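PDB 4IX3: MsStt7d protein from Micromonas, which probably phosphorylates other proteins using ATP, as a member of the protein kinase family related to the state transition kinase Stt7. Local coordinates for residues C255-L260 and D313-L318. Numbering follows the deposited sequence.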
ATOM      1  N   CYS B 255     -19.300  10.754   7.333  1.00 10.76           N
ATOM      2  CA  CYS B 255     -18.758  11.148   6.047  1.00 11.67           C
ATOM      3  C   CYS B 255     -19.498  10.551   4.887  1.00 10.92           C
ATOM      4  O   CYS B 255     -19.759  11.230   3.905  1.00 12.22           O
ATOM      5  CB  CYS B 255     -17.265  10.779   5.960  1.00 12.04           C
ATOM      6  SG  CYS B 255     -16.164  11.669   7.103  1.00 13.61           S
ATOM      7  N   VAL B 256     -19.817   9.241   4.980  1.00 11.80           N
ATOM      8  CA  VAL B 256     -20.605   8.617   3.908  1.00 11.27           C
ATOM      9  C   VAL B 256     -21.937   9.385   3.782  1.00 10.75           C
ATOM     10  O   VAL B 256     -22.360   9.647   2.663  1.00 10.91           O
ATOM     11  CB  VAL B 256     -20.902   7.137   4.263  1.00  9.95           C
ATOM     12  CG1 VAL B 256     -21.907   6.504   3.296  1.00 10.87           C
ATOM     13  CG2 VAL B 256     -19.594   6.328   4.253  1.00 11.76           C
ATOM     14  N   MET B 257     -22.598   9.654   4.900  1.00 10.64           N
ATOM     15  CA  MET B 257     -23.867  10.358   4.848  1.00 10.08           C
ATOM     16  C   MET B 257     -23.772  11.729   4.162  1.00 11.07           C
ATOM     17  O   MET B 257     -24.627  12.060   3.321  1.00 11.04           O
ATOM     18  CB  MET B 257     -24.388  10.560   6.246  1.00 11.49           C
ATOM     19  CG  MET B 257     -25.735  11.298   6.248  1.00 12.17           C
ATOM     20  SD  MET B 257     -26.619  11.035   7.764  1.00 16.80           S
ATOM     21  CE  MET B 257     -28.009  12.165   7.508  1.00 16.67           C
ATOM     22  N   LEU B 258     -22.725  12.507   4.499  1.00 10.99           N
ATOM     23  CA  LEU B 258     -22.536  13.796   3.824  1.00 11.58           C
ATOM     24  C   LEU B 258     -22.461  13.617   2.323  1.00 11.73           C
ATOM     25  O   LEU B 258     -23.017  14.405   1.564  1.00 12.78           O
ATOM     26  CB  LEU B 258     -21.264  14.469   4.313  1.00 11.88           C
ATOM     27  CG  LEU B 258     -21.333  15.016   5.757  1.00 12.06           C
ATOM     28  CD1 LEU B 258     -19.967  15.272   6.354  1.00 13.61           C
ATOM     29  CD2 LEU B 258     -22.175  16.307   5.821  1.00 15.94           C
ATOM     30  N   GLN B 259     -21.666  12.636   1.859  1.00 11.20           N
ATOM     31  CA  GLN B 259     -21.524  12.467   0.434  1.00 11.44           C
ATOM     32  C   GLN B 259     -22.792  11.982  -0.252  1.00 11.38           C
ATOM     33  O   GLN B 259     -23.084  12.394  -1.362  1.00 12.94           O
ATOM     34  CB  GLN B 259     -20.346  11.536   0.175  1.00 11.99           C
ATOM     35  CG  GLN B 259     -19.041  12.088   0.721  1.00 12.25           C
ATOM     36  CD  GLN B 259     -17.810  11.500   0.076  1.00 12.69           C
ATOM     37  OE1 GLN B 259     -17.031  12.201  -0.618  1.00 17.53           O
ATOM     38  NE2 GLN B 259     -17.564  10.269   0.402  1.00 10.75           N
ATOM     39  N   LEU B 260     -23.499  11.042   0.388  1.00 11.39           N
ATOM     40  CA  LEU B 260     -24.760  10.604  -0.220  1.00 11.04           C
ATOM     41  C   LEU B 260     -25.757  11.770  -0.275  1.00 10.84           C
ATOM     42  O   LEU B 260     -26.493  11.873  -1.241  1.00 11.49           O
ATOM     43  CB  LEU B 260     -25.344   9.440   0.583  1.00 11.89           C
ATOM     44  CG  LEU B 260     -24.450   8.192   0.551  1.00 13.27           C
ATOM     45  CD1 LEU B 260     -25.121   7.171   1.432  1.00 18.04           C
ATOM     46  CD2 LEU B 260     -24.308   7.738  -0.892  1.00 21.79           C
ATOM     47  N   ASP B 313     -28.908  17.036  11.924  1.00 14.20           N
ATOM     48  CA  ASP B 313     -28.785  16.603  13.285  1.00 14.18           C
ATOM     49  C   ASP B 313     -28.099  15.236  13.340  1.00 13.95           C
ATOM     50  O   ASP B 313     -27.291  14.999  14.227  1.00 14.26           O
ATOM     51  CB  ASP B 313     -30.149  16.522  14.003  1.00 16.47           C
ATOM     52  CG  ASP B 313     -29.966  16.333  15.504  1.00 20.40           C
ATOM     53  OD1 ASP B 313     -30.179  15.208  16.001  1.00 18.68           O
ATOM     54  OD2 ASP B 313     -29.525  17.288  16.202  1.00 27.82           O
ATOM     55  N   LEU B 314     -28.455  14.322  12.440  1.00 12.64           N
ATOM     56  CA  LEU B 314     -27.853  12.976  12.484  1.00 12.44           C
ATOM     57  C   LEU B 314     -26.366  13.045  12.145  1.00 12.16           C
ATOM     58  O   LEU B 314     -25.529  12.383  12.764  1.00 13.16           O
ATOM     59  CB  LEU B 314     -28.579  12.026  11.517  1.00 13.17           C
ATOM     60  CG  LEU B 314     -27.976  10.622  11.417  1.00 12.21           C
ATOM     61  CD1 LEU B 314     -27.799   9.932  12.772  1.00 13.25           C
ATOM     62  CD2 LEU B 314     -28.778   9.767  10.429  1.00 13.87           C
ATOM     63  N   CYS B 315     -26.021  13.846  11.157  1.00 12.95           N
ATOM     64  CA  CYS B 315     -24.606  14.127  10.879  0.50 13.00           C
ATOM     65  C   CYS B 315     -23.913  14.650  12.132  1.00 13.24           C
ATOM     66  O   CYS B 315     -22.825  14.195  12.462  1.00 14.06           O
ATOM     67  CB  CYS B 315     -24.409  15.126   9.731  0.50 13.66           C
ATOM     68  SG  CYS B 315     -24.722  14.447   8.097  0.50 12.20           S
ATOM     69  N   GLN B 316     -24.505  15.616  12.842  1.00 13.99           N
ATOM     70  CA  GLN B 316     -23.897  16.139  14.063  1.00 14.00           C
ATOM     71  C   GLN B 316     -23.671  15.006  15.075  1.00 12.06           C
ATOM     72  O   GLN B 316     -22.614  14.915  15.721  1.00 13.88           O
ATOM     73  CB  GLN B 316     -24.766  17.226  14.717  1.00 15.81           C
ATOM     74  CG  GLN B 316     -24.187  17.715  16.055  1.00 17.54           C
ATOM     75  CD  GLN B 316     -22.885  18.455  15.843  1.00 19.63           C
ATOM     76  OE1 GLN B 316     -21.788  17.869  15.818  1.00 21.96           O
ATOM     77  NE2 GLN B 316     -22.998  19.753  15.645  1.00 19.09           N
ATOM     78  N   ARG B 317     -24.661  14.124  15.216  1.00 12.40           N
ATOM     79  CA  ARG B 317     -24.531  12.999  16.156  1.00 13.59           C
ATOM     80  C   ARG B 317     -23.384  12.053  15.797  1.00 12.38           C
ATOM     81  O   ARG B 317     -22.621  11.649  16.664  1.00 13.04           O
ATOM     82  CB  ARG B 317     -25.824  12.141  16.177  1.00 13.59           C
ATOM     83  CG  ARG B 317     -27.105  12.851  16.637  1.00 16.49           C
ATOM     84  CD  ARG B 317     -26.889  13.211  18.069  1.00 15.81           C
ATOM     85  NE  ARG B 317     -26.691  12.000  18.899  1.00 16.50           N
ATOM     86  CZ  ARG B 317     -25.620  11.777  19.662  1.00 17.98           C
ATOM     87  NH1 ARG B 317     -24.662  12.694  19.797  1.00 16.68           N
ATOM     88  NH2 ARG B 317     -25.524  10.642  20.344  1.00 19.21           N
ATOM     89  N   LEU B 318     -23.274  11.729  14.517  1.00 11.66           N
ATOM     90  CA  LEU B 318     -22.231  10.815  14.071  1.00 11.22           C
ATOM     91  C   LEU B 318     -20.848  11.469  14.051  1.00 12.48           C
ATOM     92  O   LEU B 318     -19.840  10.755  13.962  1.00 13.01           O
ATOM     93  CB  LEU B 318     -22.570  10.342  12.642  1.00 12.06           C
ATOM     94  CG  LEU B 318     -23.753   9.331  12.546  1.00 11.54           C
ATOM     95  CD1 LEU B 318     -24.155   9.117  11.115  1.00 12.93           C
ATOM     96  CD2 LEU B 318     -23.361   7.983  13.194  1.00 13.96           C
TER
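Met257 and Cys315 are the nearest CA pair across the two segments, 7.2 Å apart, and the bond from CA to CB of each is directed at the other segment. The axes of segments 255-260 and 313-318 approach to 10.0 Å, with their N-to-C directions at 154°, a nearly antiparallel pairing. Met257 places CG anti to its backbone N (chi1 -180°) and keeps the chain extended beyond it, which carries the thioether over to helix 302-318. There its SD lies 3.7 Å from CD2 of Leu314, and its CE is 3.9 Å from that same methyl, the two side chains running at a slant to each other. In the conformer described, Cys315 SG lies 3.8 Å from Met257 CG and 3.9 Å from Leu258 CD2, apparently touching two consecutive residues; a second deposited position makes this sulfur contact less certain. No hydrogen bond crosses the interface, and all four touching residues are buried. An alanine in place of Met257 would take away the thioether, which would probably leave Leu314 CD2 without its sulfur and methyl neighbours and open a gap beside Cys315. Met257 also packs on Thr145 and Met149 of helix 141-161, while Leu258 reaches Phe274 of helix 268-280. Helix 246-261, the αF helix of the protein kinase fold by its place after the activation segment, thus packs on helix 302-318, probably αH, in the C-terminal lobe.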